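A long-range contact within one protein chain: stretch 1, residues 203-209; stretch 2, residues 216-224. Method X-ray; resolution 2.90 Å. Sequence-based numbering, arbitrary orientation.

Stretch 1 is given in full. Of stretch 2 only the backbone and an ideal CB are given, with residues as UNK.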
# COMPACT_ATOMS: atom_id res chain seq x y z
N GLY A 203 40.07 -9.11 3.42
CA GLY A 203 41.43 -9.10 3.95
C GLY A 203 42.31 -8.24 3.08
O GLY A 203 41.92 -7.12 2.70
N GLU A 204 43.46 -8.82 2.67
CA GLU A 204 44.42 -8.15 1.78
C GLU A 204 44.10 -8.39 0.27
O GLU A 204 44.97 -8.17 -0.58
CB GLU A 204 45.86 -8.57 2.13
CG GLU A 204 46.26 -8.22 3.55
CD GLU A 204 46.30 -6.76 3.97
OE1 GLU A 204 46.59 -5.89 3.11
OE2 GLU A 204 46.10 -6.49 5.18
N ASP A 205 42.86 -8.78 -0.08
CA ASP A 205 42.48 -9.02 -1.46
C ASP A 205 41.19 -8.27 -1.83
O ASP A 205 40.41 -7.91 -0.96
CB ASP A 205 42.29 -10.52 -1.76
CG ASP A 205 43.34 -11.45 -1.21
OD1 ASP A 205 44.50 -11.37 -1.68
OD2 ASP A 205 43.00 -12.26 -0.32
N ILE A 206 40.98 -8.10 -3.13
CA ILE A 206 39.82 -7.50 -3.76
C ILE A 206 39.25 -8.56 -4.70
O ILE A 206 40.00 -9.12 -5.50
CB ILE A 206 40.16 -6.13 -4.46
CG1 ILE A 206 39.07 -5.67 -5.44
CG2 ILE A 206 41.52 -6.08 -5.15
CD1 ILE A 206 38.11 -4.71 -4.84
N CYS A 207 37.96 -8.90 -4.58
CA CYS A 207 37.34 -9.90 -5.46
C CYS A 207 36.40 -9.25 -6.46
O CYS A 207 35.63 -8.34 -6.09
CB CYS A 207 36.62 -11.00 -4.69
SG CYS A 207 37.72 -12.00 -3.65
N PHE A 208 36.46 -9.75 -7.71
CA PHE A 208 35.67 -9.29 -8.84
C PHE A 208 34.81 -10.38 -9.40
O PHE A 208 35.31 -11.36 -9.95
CB PHE A 208 36.56 -8.75 -9.97
CG PHE A 208 37.59 -7.72 -9.58
CD1 PHE A 208 37.30 -6.36 -9.66
CD2 PHE A 208 38.88 -8.10 -9.25
CE1 PHE A 208 38.28 -5.41 -9.38
CE2 PHE A 208 39.86 -7.14 -8.98
CZ PHE A 208 39.55 -5.80 -9.05
N LEU A 209 33.50 -10.18 -9.30
CA LEU A 209 32.49 -11.09 -9.81
C LEU A 209 32.07 -10.65 -11.18
O LEU A 209 31.70 -9.49 -11.36
CB LEU A 209 31.26 -11.18 -8.88
CG LEU A 209 30.05 -11.93 -9.40
CD1 LEU A 209 30.36 -13.41 -9.63
CD2 LEU A 209 28.90 -11.75 -8.45
N UNK A 216 37.21 -13.37 -9.73
CA UNK A 216 38.62 -13.07 -9.78
C UNK A 216 39.10 -12.51 -8.47
O UNK A 216 38.37 -11.78 -7.81
CB UNK A 216 38.92 -12.09 -10.92
N UNK A 217 40.29 -12.89 -8.07
CA UNK A 217 40.85 -12.41 -6.82
C UNK A 217 42.18 -11.69 -7.12
O UNK A 217 42.92 -12.08 -8.03
CB UNK A 217 41.05 -13.56 -5.84
N UNK A 218 42.45 -10.61 -6.39
CA UNK A 218 43.68 -9.88 -6.59
C UNK A 218 44.22 -9.31 -5.27
O UNK A 218 43.46 -8.75 -4.51
CB UNK A 218 43.46 -8.76 -7.60
N UNK A 219 45.52 -9.47 -5.00
CA UNK A 219 46.15 -8.89 -3.81
C UNK A 219 46.02 -7.38 -3.94
O UNK A 219 46.34 -6.84 -5.01
CB UNK A 219 47.61 -9.32 -3.67
N UNK A 220 45.49 -6.70 -2.90
CA UNK A 220 45.23 -5.25 -2.91
C UNK A 220 46.53 -4.42 -3.14
O UNK A 220 46.45 -3.28 -3.57
CB UNK A 220 44.58 -4.84 -1.59
N UNK A 221 47.69 -5.02 -2.91
CA UNK A 221 48.97 -4.36 -3.12
C UNK A 221 49.50 -4.52 -4.58
O UNK A 221 50.53 -3.96 -4.91
CB UNK A 221 49.99 -4.92 -2.13
N UNK A 222 48.78 -5.27 -5.44
CA UNK A 222 49.23 -5.50 -6.82
C UNK A 222 48.09 -5.40 -7.86
O UNK A 222 48.35 -4.98 -8.98
CB UNK A 222 49.88 -6.88 -6.92
N UNK A 223 46.86 -5.82 -7.50
CA UNK A 223 45.71 -5.82 -8.39
C UNK A 223 45.93 -6.71 -9.67
O UNK A 223 45.34 -6.44 -10.71
CB UNK A 223 45.40 -4.38 -8.80
N UNK A 224 46.79 -7.77 -9.58
CA UNK A 224 47.03 -8.74 -10.66
C UNK A 224 45.97 -9.83 -10.50
O UNK A 224 46.07 -10.62 -9.56
CB UNK A 224 48.45 -9.32 -10.61

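Residues 205-209 and 216-219 pair as antiparallel strands, their N-to-C directions 158° apart, and the side chains of 216 to 218 alternate between the face carrying Ile-206 and Phe-208 and the face carrying Cys-207.

Position 216 lies opposite Phe-208 in a hydrogen-bonded pair: its N donates to Phe-208 O (2.8 Å), and Phe-208 N donates to its O (2.8 Å). Its CB joins the Phe-208 face, 3.8 Å from Phe-208 O. Extended angles and an aromatic neighbour suit a beta-branched or aromatic residue. It is Tyr-216; its CB lies 4.2 Å from Phe-208 CB, while the end of the side chain leads away from stretch 1.

At 217 the CB turns to the other face, 4.3 Å from Cys-207 SG. A compact beta-branched side chain, such as valine, isoleucine or threonine, would fit this extended backbone. The residue is Val-217 in rotamer p, and its CG2 reaches both Cys-207 SG (3.7 Å) and Asp-205 CB (3.8 Å).

Position 218 exchanges backbone hydrogen bonds with Ile-206, from Ile-206 N to its O (2.9 Å) and from its N to Ile-206 O (3.0 Å). Its CB already stands 4.2 Å from Phe-208 CE2, at the edge of that ring, so a small apolar residue suits. Ala-218 provides one, its CB also 4.1 Å from Ile-206 CG2.

At 219 the CB points away from stretch 1, which therefore asks little of the side chain; many residues would serve. It is Ala-219, whose CA makes a CA-H...O contact with Glu-204 O (3.5 Å).

The strand has ended by 220, where phi/psi of -60/-19 marks a turn. The backbone N of 220 donates to Glu-204 O (2.8 Å, nearly linear). With the carboxylate of Glu-204 also nearby, a short polar residue such as asparagine or serine is plausible. Asn-220 occupies the site and extends its amide toward Glu-204.

Position 221 has no atom of stretch 1 within 5.5 Å of its CB, so only a long side chain could return, preferably one able to donate to a carboxylate. Gln-221 does turn back, bringing NE2 to 3.6 Å from Glu-204 OE1.

Position 222 is out of reach and tolerant; Ser-222 OG accepts a hydrogen bond from the N of residue 224 (3.3 Å).

At 223 phi is positive (60/28), which favours glycine or asparagine, yet a long apolar side chain could reach Ile-206. Phe-223 does so: Ile-206 CG2 lies over one ring face, 4.0 Å from the ring centroid in a CH-pi contact.

Position 224, also out of reach, is Glu-224.

Stretch 2, residues 216-224: YVAANQSFE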
# COMPACT_ATOMS: atom_id res chain seq x y z
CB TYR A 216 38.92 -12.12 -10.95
CG TYR A 216 39.07 -12.86 -12.26
CD1 TYR A 216 40.31 -13.35 -12.67
CD2 TYR A 216 37.97 -13.15 -13.06
CE1 TYR A 216 40.45 -14.07 -13.85
CE2 TYR A 216 38.10 -13.86 -14.25
CZ TYR A 216 39.34 -14.33 -14.63
OH TYR A 216 39.48 -15.05 -15.78
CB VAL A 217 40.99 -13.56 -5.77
CG1 VAL A 217 42.15 -14.51 -6.12
CG2 VAL A 217 41.16 -13.01 -4.37
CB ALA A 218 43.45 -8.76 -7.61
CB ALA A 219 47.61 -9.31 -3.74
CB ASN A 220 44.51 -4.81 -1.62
CG ASN A 220 45.27 -4.94 -0.32
OD1 ASN A 220 46.19 -5.75 -0.16
ND2 ASN A 220 44.89 -4.14 0.66
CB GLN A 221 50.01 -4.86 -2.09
CG GLN A 221 49.99 -6.38 -1.76
CD GLN A 221 49.08 -6.79 -0.59
OE1 GLN A 221 48.35 -7.79 -0.67
NE2 GLN A 221 49.11 -6.06 0.52
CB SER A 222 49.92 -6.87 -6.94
OG SER A 222 49.02 -7.95 -7.17
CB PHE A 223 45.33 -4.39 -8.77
CG PHE A 223 44.42 -3.70 -7.79
CD1 PHE A 223 44.87 -3.32 -6.53
CD2 PHE A 223 43.11 -3.39 -8.14
CE1 PHE A 223 44.01 -2.70 -5.63
CE2 PHE A 223 42.25 -2.76 -7.23
CZ PHE A 223 42.71 -2.43 -5.98
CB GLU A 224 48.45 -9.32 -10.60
CG GLU A 224 49.55 -8.32 -10.87
CD GLU A 224 50.92 -8.63 -10.29
OE1 GLU A 224 51.10 -9.69 -9.65
OE2 GLU A 224 51.82 -7.78 -10.47
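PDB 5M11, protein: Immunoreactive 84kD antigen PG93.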